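Local structure of glycosyl hydrolases family 2, sugar binding domain protein (6D1P) at residues E175-D180 with I387-G392; S179-F184 with P432-T437. The protein probably hydrolyses O-glycosidic bonds as a beta-glucuronidase of glycoside hydrolase family 2 from a human gut bacterium. All coordinates share one frame; numbering follows the deposited sequence.

Overall arrangement
From the N terminus, the chain completes strand 162-169 of the sugar-binding domain and enters the long loop that leads to strand 194-199. Both contacts start in this loop. Contact 1 closes when the chain, some 200 residues later, leaves barrel strand 382-386 and lays 387-392 against 175-180. Contact 2 closes after the next barrel strand, 420-432, where 432-437 reaches 179-184. The two closures cross, overlapping at Ser179 and Asp180, and their centres are about 7 Å apart. Arg391 NH1 to Met181 O and Asp434 N to Gly392 O, both probable hydrogen bonds, stitch them together. One loop thus joins the sugar-binding domain to two successive strand ends of the TIM barrel, beside the second subunit.

Contact 1. Residues E175-D180 with I387-G392; sequences EMIPSD and IPWCRG. With K (potassium ion), chain K.
A cis peptide bond between Ile177 and Pro178 bends the 175-180 loop exactly where it meets 387-392, and a potassium ion sits inside the bend. Met176 O and Pro178 O, the carbonyls before and after the bond, both turn to the ion, at 2.5 Å from Met176 O to K and 2.6 Å from Pro178 O to K. Asp173 O and two waters also bind it. Asp180 holds the ion's waters: its OD2 accepts a hydrogen bond from one, and its backbone N donates to the other.

Across the contact, Pro178 and Pro388 cross obliquely, with Pro178 CB 3.8 Å from Pro388 CB. Pro388 O is hemmed in by Ile177 CB and by Pro178 CA, the latter in a CA-H...O contact of 3.1 Å. Ile177 has CG1 in the crowded position between backbone N and carbonyl carbon (chi1 55°), and Ile177 CD1 packs on Pro388 CD at 4.2 Å. Ile177 CG2 comes obliquely to the Trp389 ring, 4.1 Å from Trp389 CD1. Trp389 itself centres an inverse gamma turn. Further along, Ser179 N gives Cys390 O a weak hydrogen bond of 3.4 Å, and Ser179 CB rests against the carbonyls of Cys390 and Arg391. Packing thus carries most of the contact.

The contact brings the 175-180 loop of the sugar-binding domain against the TIM barrel just beyond strand 382-386. Helix 397-414 touches Ile177 through Tyr399 and Ala403, helix 440-457 packs on Trp389, and Arg391 makes a salt bridge with Glu428 of strand 420-432.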
loop_
_atom_site.group_PDB
_atom_site.type_symbol
_atom_site.label_atom_id
_atom_site.label_comp_id
_atom_site.label_asym_id
_atom_site.label_seq_id
_atom_site.Cartn_x
_atom_site.Cartn_y
_atom_site.Cartn_z
ATOM N N GLU A 175 -7.813 -12.678 16.626
ATOM C CA GLU A 175 -7.347 -13.658 17.599
ATOM C C GLU A 175 -5.985 -13.296 18.177
ATOM O O GLU A 175 -5.334 -14.141 18.804
ATOM C CB GLU A 175 -7.308 -15.052 16.960
ATOM C CG GLU A 175 -8.685 -15.598 16.598
ATOM C CD GLU A 175 -9.580 -15.907 17.824
ATOM O OE1 GLU A 175 -9.061 -16.126 18.953
ATOM O OE2 GLU A 175 -10.822 -15.949 17.648
ATOM N N MET A 176 -5.546 -12.061 17.958
ATOM C CA MET A 176 -4.298 -11.532 18.483
ATOM C C MET A 176 -4.606 -10.282 19.304
ATOM O O MET A 176 -5.399 -9.435 18.877
ATOM C CB MET A 176 -3.336 -11.210 17.328
ATOM C CG MET A 176 -1.936 -10.817 17.747
ATOM S SD MET A 176 -0.922 -10.401 16.317
ATOM C CE MET A 176 -1.648 -8.852 15.790
ATOM N N ILE A 177 -4.002 -10.166 20.481
ATOM C CA ILE A 177 -4.161 -8.942 21.269
ATOM C C ILE A 177 -3.022 -8.015 20.868
ATOM O O ILE A 177 -1.946 -8.511 20.494
ATOM C CB ILE A 177 -4.168 -9.217 22.788
ATOM C CG1 ILE A 177 -2.920 -9.979 23.238
ATOM C CG2 ILE A 177 -5.415 -9.987 23.222
ATOM C CD1 ILE A 177 -2.731 -9.930 24.755
ATOM N N PRO A 178 -3.203 -6.674 20.897
ATOM C CA PRO A 178 -4.440 -5.970 21.254
ATOM C C PRO A 178 -5.452 -5.939 20.136
ATOM O O PRO A 178 -5.137 -6.237 18.996
ATOM C CB PRO A 178 -3.959 -4.547 21.530
ATOM C CG PRO A 178 -2.855 -4.371 20.513
ATOM C CD PRO A 178 -2.136 -5.718 20.535
ATOM N N SER A 179 -6.653 -5.498 20.462
ATOM C CA SER A 179 -7.730 -5.436 19.496
ATOM C C SER A 179 -7.580 -4.245 18.578
ATOM O O SER A 179 -7.199 -3.144 19.007
ATOM C CB SER A 179 -9.070 -5.330 20.208
ATOM O OG SER A 179 -10.030 -4.774 19.342
ATOM N N ASP A 180 -7.976 -4.441 17.318
ATOM C CA ASP A 180 -7.972 -3.292 16.422
ATOM C C ASP A 180 -9.044 -2.266 16.774
ATOM O O ASP A 180 -9.117 -1.216 16.131
ATOM C CB ASP A 180 -8.140 -3.745 14.969
ATOM C CG ASP A 180 -6.824 -4.210 14.347
ATOM O OD1 ASP A 180 -5.940 -3.357 14.091
ATOM O OD2 ASP A 180 -6.673 -5.428 14.133
ATOM N N ILE A 387 -0.366 -5.535 30.047
ATOM C CA ILE A 387 -0.410 -6.317 28.807
ATOM C C ILE A 387 -1.470 -5.767 27.860
ATOM O O ILE A 387 -2.443 -5.141 28.307
ATOM C CB ILE A 387 -0.680 -7.804 29.072
ATOM C CG1 ILE A 387 -1.931 -7.997 29.943
ATOM C CG2 ILE A 387 0.556 -8.474 29.629
ATOM C CD1 ILE A 387 -2.539 -9.400 29.792
ATOM N N PRO A 388 -1.337 -6.003 26.543
ATOM C CA PRO A 388 -2.264 -5.373 25.597
ATOM C C PRO A 388 -3.577 -6.129 25.419
ATOM O O PRO A 388 -4.097 -6.215 24.297
ATOM C CB PRO A 388 -1.445 -5.311 24.292
ATOM C CG PRO A 388 -0.392 -6.330 24.426
ATOM C CD PRO A 388 -0.225 -6.698 25.860
ATOM N N TRP A 389 -4.130 -6.675 26.509
ATOM C CA TRP A 389 -5.521 -7.138 26.498
ATOM C C TRP A 389 -6.399 -5.889 26.576
ATOM O O TRP A 389 -6.840 -5.447 27.640
ATOM C CB TRP A 389 -5.799 -8.110 27.640
ATOM C CG TRP A 389 -7.119 -8.795 27.479
ATOM C CD1 TRP A 389 -7.846 -8.897 26.331
ATOM C CD2 TRP A 389 -7.882 -9.457 28.494
ATOM N NE1 TRP A 389 -9.005 -9.581 26.562
ATOM C CE2 TRP A 389 -9.053 -9.941 27.882
ATOM C CE3 TRP A 389 -7.686 -9.691 29.856
ATOM C CZ2 TRP A 389 -10.030 -10.650 28.586
ATOM C CZ3 TRP A 389 -8.653 -10.390 30.557
ATOM C CH2 TRP A 389 -9.816 -10.863 29.919
ATOM N N CYS A 390 -6.645 -5.303 25.411
ATOM C CA CYS A 390 -7.186 -3.952 25.304
ATOM C C CYS A 390 -8.345 -3.974 24.310
ATOM O O CYS A 390 -8.119 -3.970 23.096
ATOM C CB CYS A 390 -6.082 -2.985 24.884
ATOM S SG CYS A 390 -6.556 -1.271 24.666
ATOM N N ARG A 391 -9.574 -4.008 24.845
ATOM C CA ARG A 391 -10.836 -3.964 24.104
ATOM C C ARG A 391 -11.135 -5.249 23.331
ATOM O O ARG A 391 -10.248 -6.086 23.119
ATOM C CB ARG A 391 -10.884 -2.778 23.136
ATOM C CG ARG A 391 -10.906 -1.404 23.822
ATOM C CD ARG A 391 -11.017 -0.251 22.826
ATOM N NE ARG A 391 -11.089 1.010 23.558
ATOM C CZ ARG A 391 -11.198 2.213 22.998
ATOM N NH1 ARG A 391 -11.241 2.341 21.668
ATOM N NH2 ARG A 391 -11.267 3.297 23.779
ATOM N N GLY A 392 -12.419 -5.433 22.991
ATOM C CA GLY A 392 -12.859 -6.355 21.964
ATOM C C GLY A 392 -13.556 -7.603 22.460
ATOM O O GLY A 392 -14.269 -8.244 21.676
HETATM K K K K . -5.916 -7.756 17.061
HETATM O O HOH W 1 -9.004 -7.165 16.547
HETATM O O HOH W 2 -5.069 -7.164 14.643
#

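Contact 2. Residues S179-F184 with P432-T437; sequences SDMSDF and PGDFQT. With NA (sodium ion), chain D.
Met181 leaves the backbone with CG anti to the carbonyl carbon (chi1 -56°) and heads for the 432-437 loop, meeting Asp434 tip to tip. Met181 CG lies 3.3 Å from Asp434 OD1. Met181 SD follows the extended chi2 to within 3.4 Å of Asp434 OD1 and also packs on Gly433 CA; a bend at chi3 (70°) then carries Met181 CE to Pro432 O, 3.4 Å away. Gly433 has no side chain to obstruct the sulfur.

The other oxygen, OD2, takes the hydrogen bonds from the 179-184 side. Ser179 OG, anti to its backbone N (chi1 158°), donates to Asp434 OD2 at 2.9 Å, approaching from above the carboxylate plane. Ser179 OG also accepts from Met181 N at 2.7 Å, forming an ST turn within the type I beta turn from Ser179 to Ser182. A water shared with the potassium site donates to OD2 as well.

Asp434 OD1 forms a salt bridge with Arg50 of the second subunit, and Asp434 O binds sodium beside Thr174 and that subunit's Ser44. With a hydroxyl, a water and an arginine around it, the buried carboxylate is probably kept ionised, linking two domains and two subunits through a single residue.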
loop_
_atom_site.group_PDB
_atom_site.type_symbol
_atom_site.label_atom_id
_atom_site.label_comp_id
_atom_site.label_asym_id
_atom_site.label_seq_id
_atom_site.Cartn_x
_atom_site.Cartn_y
_atom_site.Cartn_z
ATOM N N SER A 179 -6.653 -5.498 20.462
ATOM C CA SER A 179 -7.730 -5.436 19.496
ATOM C C SER A 179 -7.580 -4.245 18.578
ATOM O O SER A 179 -7.199 -3.144 19.007
ATOM C CB SER A 179 -9.070 -5.330 20.208
ATOM O OG SER A 179 -10.030 -4.774 19.342
ATOM N N ASP A 180 -7.976 -4.441 17.318
ATOM C CA ASP A 180 -7.972 -3.292 16.422
ATOM C C ASP A 180 -9.044 -2.266 16.774
ATOM O O ASP A 180 -9.117 -1.216 16.131
ATOM C CB ASP A 180 -8.140 -3.745 14.969
ATOM C CG ASP A 180 -6.824 -4.210 14.347
ATOM O OD1 ASP A 180 -5.940 -3.357 14.091
ATOM O OD2 ASP A 180 -6.673 -5.428 14.133
ATOM N N MET A 181 -9.897 -2.537 17.752
ATOM C CA MET A 181 -10.743 -1.469 18.260
ATOM C C MET A 181 -9.978 -0.487 19.147
ATOM O O MET A 181 -10.538 0.552 19.510
ATOM C CB MET A 181 -11.926 -2.076 19.006
ATOM C CG MET A 181 -12.726 -3.060 18.149
ATOM S SD MET A 181 -14.199 -3.693 18.964
ATOM C CE MET A 181 -15.212 -2.209 18.973
ATOM N N SER A 182 -8.714 -0.778 19.473
ATOM C CA SER A 182 -7.907 0.088 20.322
ATOM C C SER A 182 -7.700 1.453 19.683
ATOM O O SER A 182 -7.642 1.589 18.455
ATOM C CB SER A 182 -6.545 -0.548 20.595
ATOM O OG SER A 182 -6.676 -1.707 21.401
ATOM N N ASP A 183 -7.551 2.463 20.544
ATOM C CA ASP A 183 -7.306 3.847 20.141
ATOM C C ASP A 183 -5.811 4.146 19.934
ATOM O O ASP A 183 -5.291 5.196 20.337
ATOM C CB ASP A 183 -7.941 4.766 21.179
ATOM C CG ASP A 183 -7.965 6.229 20.755
ATOM O OD1 ASP A 183 -8.245 6.530 19.577
ATOM O OD2 ASP A 183 -7.732 7.090 21.643
ATOM N N PHE A 184 -5.090 3.220 19.308
ATOM C CA PHE A 184 -3.708 3.434 18.889
ATOM C C PHE A 184 -3.432 2.503 17.718
ATOM O O PHE A 184 -4.207 1.578 17.446
ATOM C CB PHE A 184 -2.723 3.212 20.054
ATOM C CG PHE A 184 -2.747 1.815 20.629
ATOM C CD1 PHE A 184 -3.660 1.466 21.627
ATOM C CD2 PHE A 184 -1.837 0.862 20.208
ATOM C CE1 PHE A 184 -3.678 0.179 22.185
ATOM C CE2 PHE A 184 -1.845 -0.436 20.752
ATOM C CZ PHE A 184 -2.775 -0.770 21.749
ATOM N N PRO A 432 -17.123 -4.487 23.852
ATOM C CA PRO A 432 -17.312 -5.630 22.949
ATOM C C PRO A 432 -17.154 -5.270 21.473
ATOM O O PRO A 432 -17.159 -4.108 21.089
ATOM C CB PRO A 432 -18.769 -6.035 23.217
ATOM C CG PRO A 432 -19.428 -4.774 23.571
ATOM C CD PRO A 432 -18.408 -3.987 24.373
ATOM N N GLY A 433 -17.065 -6.311 20.639
ATOM C CA GLY A 433 -17.239 -6.096 19.214
ATOM C C GLY A 433 -16.403 -6.936 18.271
ATOM O O GLY A 433 -16.759 -7.106 17.094
ATOM N N ASP A 434 -15.281 -7.463 18.761
ATOM C CA ASP A 434 -14.424 -8.240 17.880
ATOM C C ASP A 434 -14.964 -9.640 17.612
ATOM O O ASP A 434 -14.510 -10.278 16.668
ATOM C CB ASP A 434 -13.009 -8.315 18.460
ATOM C CG ASP A 434 -12.110 -7.205 17.934
ATOM O OD1 ASP A 434 -12.642 -6.256 17.306
ATOM O OD2 ASP A 434 -10.875 -7.290 18.133
ATOM N N PHE A 435 -15.905 -10.138 18.415
ATOM C CA PHE A 435 -16.522 -11.441 18.186
ATOM C C PHE A 435 -18.037 -11.308 18.263
ATOM O O PHE A 435 -18.561 -10.305 18.758
ATOM C CB PHE A 435 -16.019 -12.495 19.183
ATOM C CG PHE A 435 -14.512 -12.562 19.262
ATOM C CD1 PHE A 435 -13.817 -11.773 20.175
ATOM C CD2 PHE A 435 -13.785 -13.366 18.379
ATOM C CE1 PHE A 435 -12.437 -11.807 20.249
ATOM C CE2 PHE A 435 -12.401 -13.405 18.440
ATOM C CZ PHE A 435 -11.721 -12.624 19.382
ATOM N N GLN A 436 -18.738 -12.313 17.707
ATOM C CA GLN A 436 -20.194 -12.353 17.768
ATOM C C GLN A 436 -20.716 -12.522 19.193
ATOM O O GLN A 436 -21.853 -12.142 19.481
ATOM C CB GLN A 436 -20.715 -13.493 16.898
ATOM C CG GLN A 436 -20.084 -13.517 15.526
ATOM C CD GLN A 436 -20.612 -14.636 14.642
ATOM O OE1 GLN A 436 -21.783 -14.632 14.235
ATOM N NE2 GLN A 436 -19.746 -15.603 14.335
ATOM N N THR A 437 -19.920 -13.088 20.080
ATOM C CA THR A 437 -20.281 -13.258 21.476
ATOM C C THR A 437 -19.532 -12.258 22.342
ATOM O O THR A 437 -18.492 -11.717 21.964
ATOM C CB THR A 437 -19.933 -14.660 21.971
ATOM O OG1 THR A 437 -18.510 -14.735 22.163
ATOM C CG2 THR A 437 -20.382 -15.725 20.966
HETATM NA NA NA D . -13.426 -12.072 14.967
HETATM O O HOH W 1 -9.004 -7.165 16.547
HETATM O O HOH W 3 -14.468 -14.796 15.018
#